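Local structure of XRE-family like protein (Pseudomonas syringae pv. tomato, 3F6W) at residues 29-34 / 39-44; 57-62 / 72-77. The protein probably binds DNA through a helix-turn-helix domain, as an XRE-family transcriptional regulator. All coordinates share one frame; numbering follows the deposited sequence.

Interaction 1: 29-34 / 39-44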
loop_
_atom_site.group_PDB
_atom_site.type_symbol
_atom_site.label_atom_id
_atom_site.label_comp_id
_atom_site.label_asym_id
_atom_site.label_seq_id
_atom_site.Cartn_x
_atom_site.Cartn_y
_atom_site.Cartn_z
ATOM N N THR A 29 18.079 -13.933 -16.717
ATOM C CA THR A 29 18.661 -13.931 -15.377
ATOM C C THR A 29 19.028 -12.504 -14.965
ATOM O O THR A 29 19.118 -11.609 -15.812
ATOM C CB THR A 29 19.967 -14.744 -15.327
ATOM O OG1 THR A 29 20.880 -14.219 -16.305
ATOM C CG2 THR A 29 19.699 -16.226 -15.600
ATOM N N GLN A 30 19.265 -12.300 -13.674
ATOM C CA GLN A 30 19.754 -11.009 -13.199
ATOM C C GLN A 30 21.066 -10.641 -13.906
ATOM O O GLN A 30 21.231 -9.524 -14.391
ATOM C CB GLN A 30 19.984 -11.040 -11.691
ATOM C CG GLN A 30 18.743 -11.298 -10.868
ATOM C CD GLN A 30 19.014 -11.170 -9.397
ATOM O OE1 GLN A 30 20.137 -11.381 -8.949
ATOM N NE2 GLN A 30 17.989 -10.824 -8.630
ATOM N N LYS A 31 21.993 -11.592 -13.965
ATOM C CA LYS A 31 23.290 -11.358 -14.591
ATOM C C LYS A 31 23.126 -10.903 -16.039
ATOM O O LYS A 31 23.789 -9.971 -16.486
ATOM C CB LYS A 31 24.155 -12.618 -14.500
ATOM C CG LYS A 31 25.563 -12.462 -15.042
ATOM C CD LYS A 31 26.392 -13.698 -14.728
ATOM C CE LYS A 31 27.821 -13.567 -15.238
ATOM N NZ LYS A 31 27.906 -13.738 -16.716
ATOM N N GLU A 32 22.208 -11.541 -16.758
ATOM C CA GLU A 32 21.919 -11.170 -18.141
ATOM C C GLU A 32 21.273 -9.786 -18.265
ATOM O O GLU A 32 21.611 -9.017 -19.167
ATOM C CB GLU A 32 21.025 -12.226 -18.793
ATOM C CG GLU A 32 20.497 -11.847 -20.169
ATOM C CD GLU A 32 21.530 -12.004 -21.263
ATOM O OE1 GLU A 32 21.275 -11.538 -22.392
ATOM O OE2 GLU A 32 22.597 -12.597 -20.996
ATOM N N LEU A 33 20.329 -9.482 -17.373
ATOM C CA LEU A 33 19.709 -8.164 -17.369
ATOM C C LEU A 33 20.773 -7.100 -17.130
ATOM O O LEU A 33 20.818 -6.089 -17.829
ATOM C CB LEU A 33 18.606 -8.074 -16.305
ATOM C CG LEU A 33 17.940 -6.698 -16.172
ATOM C CD1 LEU A 33 17.493 -6.185 -17.526
ATOM C CD2 LEU A 33 16.785 -6.751 -15.188
ATOM N N ALA A 34 21.629 -7.331 -16.139
ATOM C CA ALA A 34 22.696 -6.378 -15.825
ATOM C C ALA A 34 23.607 -6.134 -17.032
ATOM O O ALA A 34 23.931 -4.989 -17.357
ATOM C CB ALA A 34 23.490 -6.845 -14.608
ATOM N N ARG A 39 25.420 -2.561 -16.362
ATOM C CA ARG A 39 25.632 -2.342 -14.928
ATOM C C ARG A 39 26.013 -3.650 -14.231
ATOM O O ARG A 39 25.776 -4.732 -14.775
ATOM C CB ARG A 39 24.356 -1.754 -14.294
ATOM C CG ARG A 39 23.998 -0.351 -14.826
ATOM C CD ARG A 39 22.615 0.055 -14.388
ATOM N NE ARG A 39 22.173 1.367 -14.868
ATOM C CZ ARG A 39 22.262 2.486 -14.156
ATOM N NH1 ARG A 39 22.831 2.471 -12.956
ATOM N NH2 ARG A 39 21.802 3.628 -14.651
ATOM N N PRO A 40 26.608 -3.562 -13.024
ATOM C CA PRO A 40 26.972 -4.772 -12.281
ATOM C C PRO A 40 25.716 -5.537 -11.915
ATOM O O PRO A 40 24.657 -4.921 -11.839
ATOM C CB PRO A 40 27.614 -4.227 -10.996
ATOM C CG PRO A 40 27.922 -2.798 -11.276
ATOM C CD PRO A 40 26.914 -2.335 -12.270
ATOM N N GLN A 41 25.822 -6.842 -11.692
ATOM C CA GLN A 41 24.648 -7.621 -11.304
ATOM C C GLN A 41 24.065 -7.094 -10.005
ATOM O O GLN A 41 22.860 -7.188 -9.774
ATOM C CB GLN A 41 24.987 -9.098 -11.128
ATOM C CG GLN A 41 23.805 -9.903 -10.579
ATOM C CD GLN A 41 24.100 -11.377 -10.433
ATOM O OE1 GLN A 41 25.091 -11.873 -10.957
ATOM N NE2 GLN A 41 23.233 -12.091 -9.720
ATOM N N SER A 42 24.926 -6.557 -9.148
ATOM C CA SER A 42 24.463 -6.033 -7.863
ATOM C C SER A 42 23.380 -4.976 -8.060
ATOM O O SER A 42 22.482 -4.849 -7.225
ATOM C CB SER A 42 25.625 -5.474 -7.033
ATOM O OG SER A 42 26.351 -4.487 -7.751
ATOM N N PHE A 43 23.442 -4.244 -9.168
ATOM C CA PHE A 43 22.404 -3.248 -9.462
ATOM C C PHE A 43 21.025 -3.901 -9.540
ATOM O O PHE A 43 20.040 -3.427 -8.958
ATOM C CB PHE A 43 22.699 -2.544 -10.787
ATOM C CG PHE A 43 21.635 -1.567 -11.203
ATOM C CD1 PHE A 43 21.605 -0.291 -10.665
ATOM C CD2 PHE A 43 20.664 -1.923 -12.132
ATOM C CE1 PHE A 43 20.632 0.613 -11.048
ATOM C CE2 PHE A 43 19.690 -1.026 -12.516
ATOM C CZ PHE A 43 19.681 0.251 -11.971
ATOM N N VAL A 44 20.957 -4.994 -10.285
ATOM C CA VAL A 44 19.703 -5.694 -10.481
ATOM C C VAL A 44 19.277 -6.379 -9.197
ATOM O O VAL A 44 18.124 -6.265 -8.780
ATOM C CB VAL A 44 19.812 -6.719 -11.623
ATOM C CG1 VAL A 44 18.529 -7.531 -11.720
ATOM C CG2 VAL A 44 20.076 -5.992 -12.924
#

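Interaction 2: 57-62 / 72-77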
loop_
_atom_site.group_PDB
_atom_site.type_symbol
_atom_site.label_atom_id
_atom_site.label_comp_id
_atom_site.label_asym_id
_atom_site.label_seq_id
_atom_site.Cartn_x
_atom_site.Cartn_y
_atom_site.Cartn_z
ATOM N N ILE A 57 13.993 6.915 -14.388
ATOM C CA ILE A 57 14.913 6.713 -15.504
ATOM C C ILE A 57 15.448 5.280 -15.522
ATOM O O ILE A 57 15.391 4.602 -16.546
ATOM C CB ILE A 57 16.096 7.704 -15.480
ATOM C CG1 ILE A 57 15.576 9.147 -15.487
ATOM C CG2 ILE A 57 17.041 7.436 -16.657
ATOM C CD1 ILE A 57 14.657 9.449 -16.616
ATOM N N GLU A 58 15.968 4.823 -14.388
ATOM C CA GLU A 58 16.443 3.445 -14.277
ATOM C C GLU A 58 15.324 2.465 -14.583
ATOM O O GLU A 58 15.544 1.450 -15.261
ATOM C CB GLU A 58 17.013 3.186 -12.880
ATOM C CG GLU A 58 18.138 4.150 -12.528
ATOM C CD GLU A 58 18.505 4.148 -11.063
ATOM O OE1 GLU A 58 17.635 3.830 -10.209
ATOM O OE2 GLU A 58 19.684 4.463 -10.774
ATOM N N PHE A 59 14.127 2.785 -14.095
ATOM C CA PHE A 59 12.944 1.951 -14.317
ATOM C C PHE A 59 12.658 1.769 -15.805
ATOM O O PHE A 59 12.436 0.642 -16.273
ATOM C CB PHE A 59 11.721 2.552 -13.604
ATOM C CG PHE A 59 10.416 1.881 -13.960
ATOM C CD1 PHE A 59 10.063 0.680 -13.373
ATOM C CD2 PHE A 59 9.552 2.452 -14.895
ATOM C CE1 PHE A 59 8.855 0.066 -13.702
ATOM C CE2 PHE A 59 8.351 1.839 -15.235
ATOM C CZ PHE A 59 8.004 0.646 -14.638
HETATM N N MSE A 60 12.640 2.869 -16.558
HETATM C CA MSE A 60 12.419 2.739 -17.989
HETATM C C MSE A 60 13.440 1.771 -18.591
HETATM O O MSE A 60 13.073 0.888 -19.362
HETATM C CB MSE A 60 12.444 4.103 -18.692
HETATM C CG MSE A 60 11.246 4.988 -18.347
HETATM SE SE MSE A 60 11.084 6.512 -19.570
HETATM C CE MSE A 60 12.708 7.473 -19.047
ATOM N N ASP A 61 14.717 1.918 -18.228
ATOM C CA ASP A 61 15.774 1.109 -18.853
ATOM C C ASP A 61 15.662 -0.360 -18.437
ATOM O O ASP A 61 15.918 -1.277 -19.229
ATOM C CB ASP A 61 17.172 1.635 -18.470
ATOM C CG ASP A 61 17.463 3.038 -19.027
ATOM O OD1 ASP A 61 16.679 3.557 -19.857
ATOM O OD2 ASP A 61 18.486 3.631 -18.614
ATOM N N PHE A 62 15.296 -0.566 -17.177
ATOM C CA PHE A 62 15.125 -1.901 -16.598
ATOM C C PHE A 62 14.049 -2.629 -17.406
ATOM O O PHE A 62 14.241 -3.764 -17.857
ATOM C CB PHE A 62 14.694 -1.728 -15.134
ATOM C CG PHE A 62 14.840 -2.963 -14.274
ATOM C CD1 PHE A 62 15.909 -3.097 -13.400
ATOM C CD2 PHE A 62 13.862 -3.953 -14.288
ATOM C CE1 PHE A 62 16.022 -4.217 -12.579
ATOM C CE2 PHE A 62 13.966 -5.071 -13.472
ATOM C CZ PHE A 62 15.049 -5.204 -12.618
ATOM N N ALA A 72 3.205 0.909 -20.038
ATOM C CA ALA A 72 2.137 -0.052 -19.817
ATOM C C ALA A 72 2.194 -0.625 -18.403
ATOM O O ALA A 72 1.159 -0.834 -17.769
ATOM C CB ALA A 72 2.194 -1.172 -20.854
ATOM N N LEU A 73 3.397 -0.892 -17.905
ATOM C CA LEU A 73 3.518 -1.445 -16.560
ATOM C C LEU A 73 3.017 -0.423 -15.543
ATOM O O LEU A 73 2.246 -0.752 -14.641
ATOM C CB LEU A 73 4.966 -1.859 -16.251
ATOM C CG LEU A 73 5.136 -2.894 -15.128
ATOM C CD1 LEU A 73 6.604 -3.235 -14.911
ATOM C CD2 LEU A 73 4.503 -2.444 -13.825
ATOM N N LEU A 74 3.435 0.828 -15.696
ATOM C CA LEU A 74 2.962 1.866 -14.787
ATOM C C LEU A 74 1.433 2.006 -14.818
ATOM O O LEU A 74 0.796 2.195 -13.780
ATOM C CB LEU A 74 3.606 3.201 -15.132
ATOM C CG LEU A 74 5.088 3.244 -14.767
ATOM C CD1 LEU A 74 5.674 4.562 -15.207
ATOM C CD2 LEU A 74 5.258 3.046 -13.262
ATOM N N SER A 75 0.858 1.923 -16.011
ATOM C CA SER A 75 -0.589 2.056 -16.164
ATOM C C SER A 75 -1.327 0.964 -15.411
ATOM O O SER A 75 -2.341 1.210 -14.751
ATOM C CB SER A 75 -0.956 2.016 -17.641
ATOM O OG SER A 75 -0.492 3.187 -18.280
ATOM N N LYS A 76 -0.797 -0.245 -15.513
ATOM C CA LYS A 76 -1.354 -1.399 -14.837
ATOM C C LYS A 76 -1.260 -1.241 -13.330
ATOM O O LYS A 76 -2.205 -1.531 -12.604
ATOM C CB LYS A 76 -0.611 -2.650 -15.279
ATOM C CG LYS A 76 -0.890 -3.876 -14.451
ATOM C CD LYS A 76 -0.088 -5.037 -14.993
ATOM C CE LYS A 76 -0.119 -5.028 -16.510
ATOM N NZ LYS A 76 0.621 -6.165 -17.109
ATOM N N LEU A 77 -0.109 -0.783 -12.856
ATOM C CA LEU A 77 0.064 -0.558 -11.432
ATOM C C LEU A 77 -0.953 0.456 -10.929
ATOM O O LEU A 77 -1.594 0.252 -9.905
ATOM C CB LEU A 77 1.486 -0.085 -11.136
ATOM C CG LEU A 77 1.773 0.193 -9.668
ATOM C CD1 LEU A 77 1.986 -1.113 -8.919
ATOM C CD2 LEU A 77 2.980 1.093 -9.523
#

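Interaction 1: 29-34 / 39-44
Ala34 and Val44 form the apolar seam between the two helices of the helix-turn-helix, 30-37 and 41-48, the second of which is probably the recognition helix, as in relatives of this family. The Ala34 methyl, CB, rests 3.9 Å from Val44 CG2, and on the turn side it lies only 3.1 Å from Arg39 O, a tight fit. The turn itself is tied by Arg39 N donating to Ala34 O at 3.0 Å, nearly straight at 168°. Val44 CG2 also reaches Leu33 CG at 4.0 Å, and CG1, set anti to the backbone N (chi1 175°), turns to Gln30, 3.8 Å from its CB, while also touching Leu33. Toward the start of helix 30-37 the two glutamines cross almost at right angles, their amide planes 79° apart. Gln41 NE2 donates to Gln30 OE1 over 3.3 Å, arriving in the carbonyl plane on a lone pair, a rather long bond. The extended Gln41 chain also carries OE1 across the base of Lys31, 3.7 Å from its CB. Gln30 NE2 is hydrogen-bonded to Glu48 OE1, so both ends of the amide are engaged, which should fix its rotation. Leu33 continues inward onto Phe62 and Ile66 of helix 56-66. Further out, Thr29 N-caps helix 30-37 through OG1, which accepts from Glu32 N at 3.0 Å.

Interaction 2: 57-62 / 72-77
The Phe59 ring is the flat group that carries this contact, and its far end nestles against Leu73 and Leu74 in the hydrophobic core of a five-helix domain of the lambda-repressor-like kind. Both leucines approach the ring obliquely, Leu74 from the CE2 corner and Leu73 nearer CZ and CE1. Leu74 makes the closer approach: its CG stands 3.6 Å from Phe59 CE2, with the two methyls splayed around the same part of the ring, CD1 3.8 Å from CE2 and CD2 3.9 Å from CZ. The ring and the Leu74 side chain run antiparallel past one another, each reaching toward the other's helix. Leu73 offers a single methyl, CD1, 4.1 Å from Phe59 CZ. The ring gets this far because Phe59 turns its CG away from the backbone N (chi1 171°) and points from helix 56-66 toward helix 70-78, spanning the 10.0 Å between Phe59 CA and Leu74 CA. Leu74 takes the other course, with CG beside its backbone N (chi1 -71°), which brings its branched end to the ring. What joins the segments is thus purely apolar packing, over a small interface of 134 Å². Helix 3-26 fills in beside it: Leu15 touches both Phe59 and Leu73, and Leu18 and Leu19 also pack on Leu73. One turn further along helix 70-78, Leu77 packs on Ile7 of the second subunit, while its backbone N donates to Leu73 O at 3.0 Å.

The contacts follow one another along the chain, interaction 1 closing before interaction 2 opens, and their centres are about 17 Å apart within one helix-turn-helix domain. Interaction 1 pairs helices 30-37 and 41-48 toward the periphery; interaction 2 pairs helices 56-66 and 70-78 nearer the centre of the chain. Helix 56-66 joins them, since Phe62 on it, three residues after Phe59, packs with CZ 3.5 Å from Leu33 CD2 and also meets Val44. Phe43 similarly touches Glu58. The probable DNA-reading unit is thereby seated on the core, whose last helix reaches the second subunit through Leu77.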